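Local coordinates for cell surface protein (PDB 4GT6), which is of unknown function but, as an extracellular leucine-rich-repeat protein of a gut bacterium, probably binds other proteins at the cell surface, at residues Ile187-Pro190 with Ala191-Arg195; Thr346-Glu350 with Ser351-Asn355. One frame throughout, in Å; residues are numbered along the deposited sequence.

Contact 1: residues Ile187-Pro190 with Ala191-Arg195; sequences IHIP and AKVTR. With EDO (1,2-ethanediol), chain J.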
loop_
_atom_site.group_PDB
_atom_site.type_symbol
_atom_site.label_atom_id
_atom_site.label_comp_id
_atom_site.label_asym_id
_atom_site.label_seq_id
_atom_site.Cartn_x
_atom_site.Cartn_y
_atom_site.Cartn_z
ATOM N N ILE A 187 3.731 -6.130 12.187
ATOM C CA ILE A 187 2.447 -5.429 12.131
ATOM C C ILE A 187 1.646 -5.719 13.396
ATOM O O ILE A 187 1.538 -6.890 13.774
ATOM C CB ILE A 187 1.607 -5.882 10.885
ATOM C CG1 ILE A 187 2.245 -5.534 9.542
ATOM C CG2 ILE A 187 0.181 -5.336 10.935
ATOM C CD1 ILE A 187 1.597 -6.375 8.415
ATOM N N HIS A 188 1.052 -4.680 14.027
ATOM C CA HIS A 188 0.093 -4.891 15.103
ATOM C C HIS A 188 -1.189 -4.182 14.695
ATOM O O HIS A 188 -1.171 -2.977 14.416
ATOM C CB HIS A 188 0.565 -4.450 16.492
ATOM C CG HIS A 188 -0.515 -4.637 17.526
ATOM N ND1 HIS A 188 -0.867 -5.895 17.974
ATOM C CD2 HIS A 188 -1.356 -3.727 18.075
ATOM C CE1 HIS A 188 -1.863 -5.709 18.828
ATOM N NE2 HIS A 188 -2.184 -4.418 18.927
ATOM N N ILE A 189 -2.287 -4.941 14.599
ATOM C CA ILE A 189 -3.603 -4.401 14.261
ATOM C C ILE A 189 -4.314 -4.027 15.560
ATOM O O ILE A 189 -4.610 -4.930 16.354
ATOM C CB ILE A 189 -4.441 -5.420 13.419
ATOM C CG1 ILE A 189 -3.655 -5.938 12.164
ATOM C CG2 ILE A 189 -5.802 -4.823 13.055
ATOM C CD1 ILE A 189 -3.164 -4.848 11.125
ATOM N N PRO A 190 -4.625 -2.726 15.808
ATOM C CA PRO A 190 -5.310 -2.376 17.069
ATOM C C PRO A 190 -6.752 -2.911 17.108
ATOM O O PRO A 190 -7.344 -3.235 16.067
ATOM C CB PRO A 190 -5.224 -0.851 17.123
ATOM C CG PRO A 190 -4.961 -0.408 15.741
ATOM C CD PRO A 190 -4.308 -1.533 14.994
ATOM N N ALA A 191 -7.317 -3.028 18.332
ATOM C CA ALA A 191 -8.637 -3.620 18.608
ATOM C C ALA A 191 -9.813 -3.062 17.819
ATOM O O ALA A 191 -10.702 -3.831 17.455
ATOM C CB ALA A 191 -8.957 -3.525 20.097
ATOM N N LYS A 192 -9.821 -1.755 17.530
ATOM C CA LYS A 192 -10.975 -1.139 16.869
ATOM C C LYS A 192 -10.957 -1.218 15.342
ATOM O O LYS A 192 -11.874 -0.703 14.706
ATOM C CB LYS A 192 -11.097 0.320 17.321
ATOM C CG LYS A 192 -11.702 0.400 18.731
ATOM C CD LYS A 192 -11.390 1.700 19.468
ATOM C CE LYS A 192 -11.682 2.959 18.690
ATOM N NZ LYS A 192 -12.746 3.764 19.326
ATOM N N VAL A 193 -9.953 -1.863 14.745
ATOM C CA VAL A 193 -9.926 -1.961 13.288
ATOM C C VAL A 193 -11.087 -2.858 12.783
ATOM O O VAL A 193 -11.176 -4.043 13.153
ATOM C CB VAL A 193 -8.550 -2.447 12.771
ATOM C CG1 VAL A 193 -8.624 -2.729 11.255
ATOM C CG2 VAL A 193 -7.464 -1.395 13.077
ATOM N N THR A 194 -11.966 -2.292 11.943
ATOM C CA THR A 194 -13.099 -3.052 11.379
ATOM C C THR A 194 -13.022 -3.116 9.856
ATOM O O THR A 194 -13.866 -3.774 9.224
ATOM C CB THR A 194 -14.456 -2.487 11.828
ATOM O OG1 THR A 194 -14.535 -1.123 11.403
ATOM C CG2 THR A 194 -14.694 -2.646 13.342
ATOM N N ARG A 195 -12.008 -2.448 9.265
ATOM C CA ARG A 195 -11.800 -2.485 7.819
ATOM C C ARG A 195 -10.321 -2.422 7.497
ATOM O O ARG A 195 -9.601 -1.553 7.991
ATOM C CB ARG A 195 -12.552 -1.340 7.097
ATOM C CG ARG A 195 -12.226 -1.247 5.589
ATOM C CD ARG A 195 -13.190 -0.343 4.838
ATOM N NE ARG A 195 -12.998 1.066 5.192
ATOM C CZ ARG A 195 -13.789 1.756 6.007
ATOM N NH1 ARG A 195 -14.853 1.179 6.556
ATOM N NH2 ARG A 195 -13.519 3.023 6.287
HETATM C C1 EDO J . 1.913 -1.813 11.429
HETATM O O1 EDO J . 1.755 -2.050 12.814
HETATM C C2 EDO J . 0.644 -1.129 10.896
HETATM O O2 EDO J . -0.480 -1.946 11.197
#

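Contact 2: residues Thr346-Glu350 with Ser351-Asn355; sequences TKIPE and SAFSN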
loop_
_atom_site.group_PDB
_atom_site.type_symbol
_atom_site.label_atom_id
_atom_site.label_comp_id
_atom_site.label_asym_id
_atom_site.label_seq_id
_atom_site.Cartn_x
_atom_site.Cartn_y
_atom_site.Cartn_z
ATOM N N THR A 346 -11.047 -22.959 -20.845
ATOM C CA THR A 346 -11.394 -22.523 -22.214
ATOM C C THR A 346 -10.783 -21.170 -22.576
ATOM O O THR A 346 -10.979 -20.688 -23.703
ATOM C CB THR A 346 -12.925 -22.474 -22.365
ATOM O OG1 THR A 346 -13.450 -21.524 -21.435
ATOM C CG2 THR A 346 -13.579 -23.853 -22.163
ATOM N N LYS A 347 -10.062 -20.556 -21.622
ATOM C CA LYS A 347 -9.406 -19.263 -21.823
ATOM C C LYS A 347 -8.021 -19.271 -21.191
ATOM O O LYS A 347 -7.892 -19.496 -19.980
ATOM C CB LYS A 347 -10.246 -18.093 -21.257
ATOM C CG LYS A 347 -11.506 -17.773 -22.055
ATOM C CD LYS A 347 -12.106 -16.434 -21.647
ATOM N N ILE A 348 -6.996 -19.031 -22.014
ATOM C CA ILE A 348 -5.574 -18.953 -21.615
ATOM C C ILE A 348 -4.917 -17.878 -22.485
ATOM O O ILE A 348 -4.560 -18.171 -23.627
ATOM C CB ILE A 348 -4.750 -20.295 -21.699
ATOM C CG1 ILE A 348 -5.439 -21.496 -21.004
ATOM C CG2 ILE A 348 -3.309 -20.088 -21.162
ATOM C CD1 ILE A 348 -4.831 -22.874 -21.351
ATOM N N PRO A 349 -4.736 -16.636 -21.985
ATOM C CA PRO A 349 -4.021 -15.622 -22.789
ATOM C C PRO A 349 -2.568 -16.048 -23.012
ATOM O O PRO A 349 -2.026 -16.781 -22.186
ATOM C CB PRO A 349 -4.101 -14.347 -21.938
ATOM C CG PRO A 349 -5.009 -14.642 -20.822
ATOM C CD PRO A 349 -5.079 -16.119 -20.646
ATOM N N GLU A 350 -1.934 -15.596 -24.117
ATOM C CA GLU A 350 -0.541 -15.928 -24.433
ATOM C C GLU A 350 0.408 -15.557 -23.271
ATOM O O GLU A 350 1.394 -16.251 -23.029
ATOM C CB GLU A 350 -0.111 -15.206 -25.719
ATOM C CG GLU A 350 1.123 -15.794 -26.381
ATOM C CD GLU A 350 1.697 -14.994 -27.537
ATOM O OE1 GLU A 350 0.973 -14.139 -28.099
ATOM O OE2 GLU A 350 2.878 -15.226 -27.883
ATOM N N SER A 351 0.098 -14.477 -22.527
ATOM C CA SER A 351 0.981 -14.035 -21.435
ATOM C C SER A 351 0.980 -14.991 -20.222
ATOM O O SER A 351 1.902 -14.918 -19.408
ATOM C CB SER A 351 0.595 -12.638 -20.970
ATOM O OG SER A 351 -0.633 -12.722 -20.268
ATOM N N ALA A 352 -0.029 -15.880 -20.100
ATOM C CA ALA A 352 -0.124 -16.787 -18.947
ATOM C C ALA A 352 1.127 -17.676 -18.813
ATOM O O ALA A 352 1.554 -17.948 -17.696
ATOM C CB ALA A 352 -1.376 -17.646 -19.051
ATOM N N PHE A 353 1.741 -18.072 -19.934
ATOM C CA PHE A 353 2.932 -18.921 -19.893
ATOM C C PHE A 353 4.129 -18.232 -20.562
ATOM O O PHE A 353 5.010 -18.909 -21.097
ATOM C CB PHE A 353 2.624 -20.300 -20.523
ATOM C CG PHE A 353 1.650 -21.084 -19.673
ATOM C CD1 PHE A 353 2.079 -21.748 -18.527
ATOM C CD2 PHE A 353 0.296 -21.107 -19.981
ATOM C CE1 PHE A 353 1.177 -22.436 -17.720
ATOM C CE2 PHE A 353 -0.612 -21.796 -19.168
ATOM C CZ PHE A 353 -0.168 -22.444 -18.037
ATOM N N SER A 354 4.191 -16.880 -20.480
ATOM C CA SER A 354 5.295 -16.102 -21.042
ATOM C C SER A 354 6.548 -16.315 -20.201
ATOM O O SER A 354 6.448 -16.510 -18.991
ATOM C CB SER A 354 4.936 -14.620 -21.122
ATOM O OG SER A 354 4.562 -14.094 -19.860
ATOM N N ASN A 355 7.721 -16.337 -20.850
ATOM C CA ASN A 355 9.031 -16.552 -20.206
ATOM C C ASN A 355 9.047 -17.840 -19.343
ATOM O O ASN A 355 9.506 -17.832 -18.196
ATOM C CB ASN A 355 9.463 -15.326 -19.381
ATOM C CG ASN A 355 9.789 -14.114 -20.213
ATOM O OD1 ASN A 355 9.081 -13.103 -20.181
ATOM N ND2 ASN A 355 10.883 -14.175 -20.958
#

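Contact 1: residues Ile187-Pro190 with Ala191-Arg195
I189 has CG2 set anti to its backbone N (chi1 -52°), and V193 carries CG1 in the same relation (chi1 172°), leaving CG2 of V193 beside its own N and facing back to the proline. These rotations bring the two side chains together at the corner after strand 186-189 in the leucine-rich-repeat solenoid, where a type I beta turn runs from P190 to V193. Meeting at about a right angle, the two branched side chains touch where I189 CG2 lies 3.6 Å from V193 CB. P190 offers the flank of its ring to the same valine, its CD 3.7 Å from V193 CG2. The turn is fastened by V193 N, which donates to P190 O over 3.2 Å; the hydrogen bond is nearly straight (167°), though the donor sits above the carbonyl plane. I174 of strand 173-174 covers I189 as well, and I189 pairs through its backbone with T211 and D213 of the next repeat. H188 ND1 is hydrogen-bonded to T211 OG1 of the neighbouring strand. On the backbone of H188 sits a 1,2-ethanediol, probably from the crystallisation liquor, also bonded to V165 O: H188 N donates to its O1 at 3.0 Å, while its O2 gives a weak 3.4 Å bond to H188 O.

Contact 2: residues Thr346-Glu350 with Ser351-Asn355
A tight turn in one of the last coils of the BspA-type leucine-rich-repeat region, between strands 338-341 and 361-364, brings I348 against A352 and F353, and P349 against A352. The CG2 methyl of I348, anti to the backbone N (chi1 -50°), does most of the touching. It lies 3.8 Å from A352 CB and likewise 3.8 Å from F353 CE2, reaching the phenyl at its edge and near the ring plane. The ring also meets that of F330, the two planes about 5° apart. A352 N donates to P349 O at 3.0 Å, from well above the carbonyl plane, and A352 CB lies 3.3 Å from the same P349 O. S351 O, just before A352, is gripped twice from the same face, by S354 N and, at 2.8 Å, by S354 OG, which curls back with chi1 at 56°. The hydroxyl of S351 turns to the preceding coil, bonding D327 OD1 and D328 N. Backbone bonds from K347 to I325 and from A352 to F330 repeat that link. Such coil-on-coil stacking of successive repeats is typical of the leucine-rich-repeat solenoid.

Overall arrangement
Contacts 1 and 2 are two bends of one elongated chain, the leucine-rich-repeat part of a longer cell surface protein, met in series: 187-195 closes well before 346-355 opens. Their centres are about 39 Å apart and their nearest atoms about 29 Å, so they do not touch and are joined through the coils between them. Contact 1 lies about 16 Å from the centre of the chain and is largely buried; contact 2, about 28 Å out, is near the C-terminal end and only partly buried. Each leans on the coil before it, contact 1 through I174 and contact 2 through I325 and F330. The sodium site of S297 and E320 belongs to neither contact.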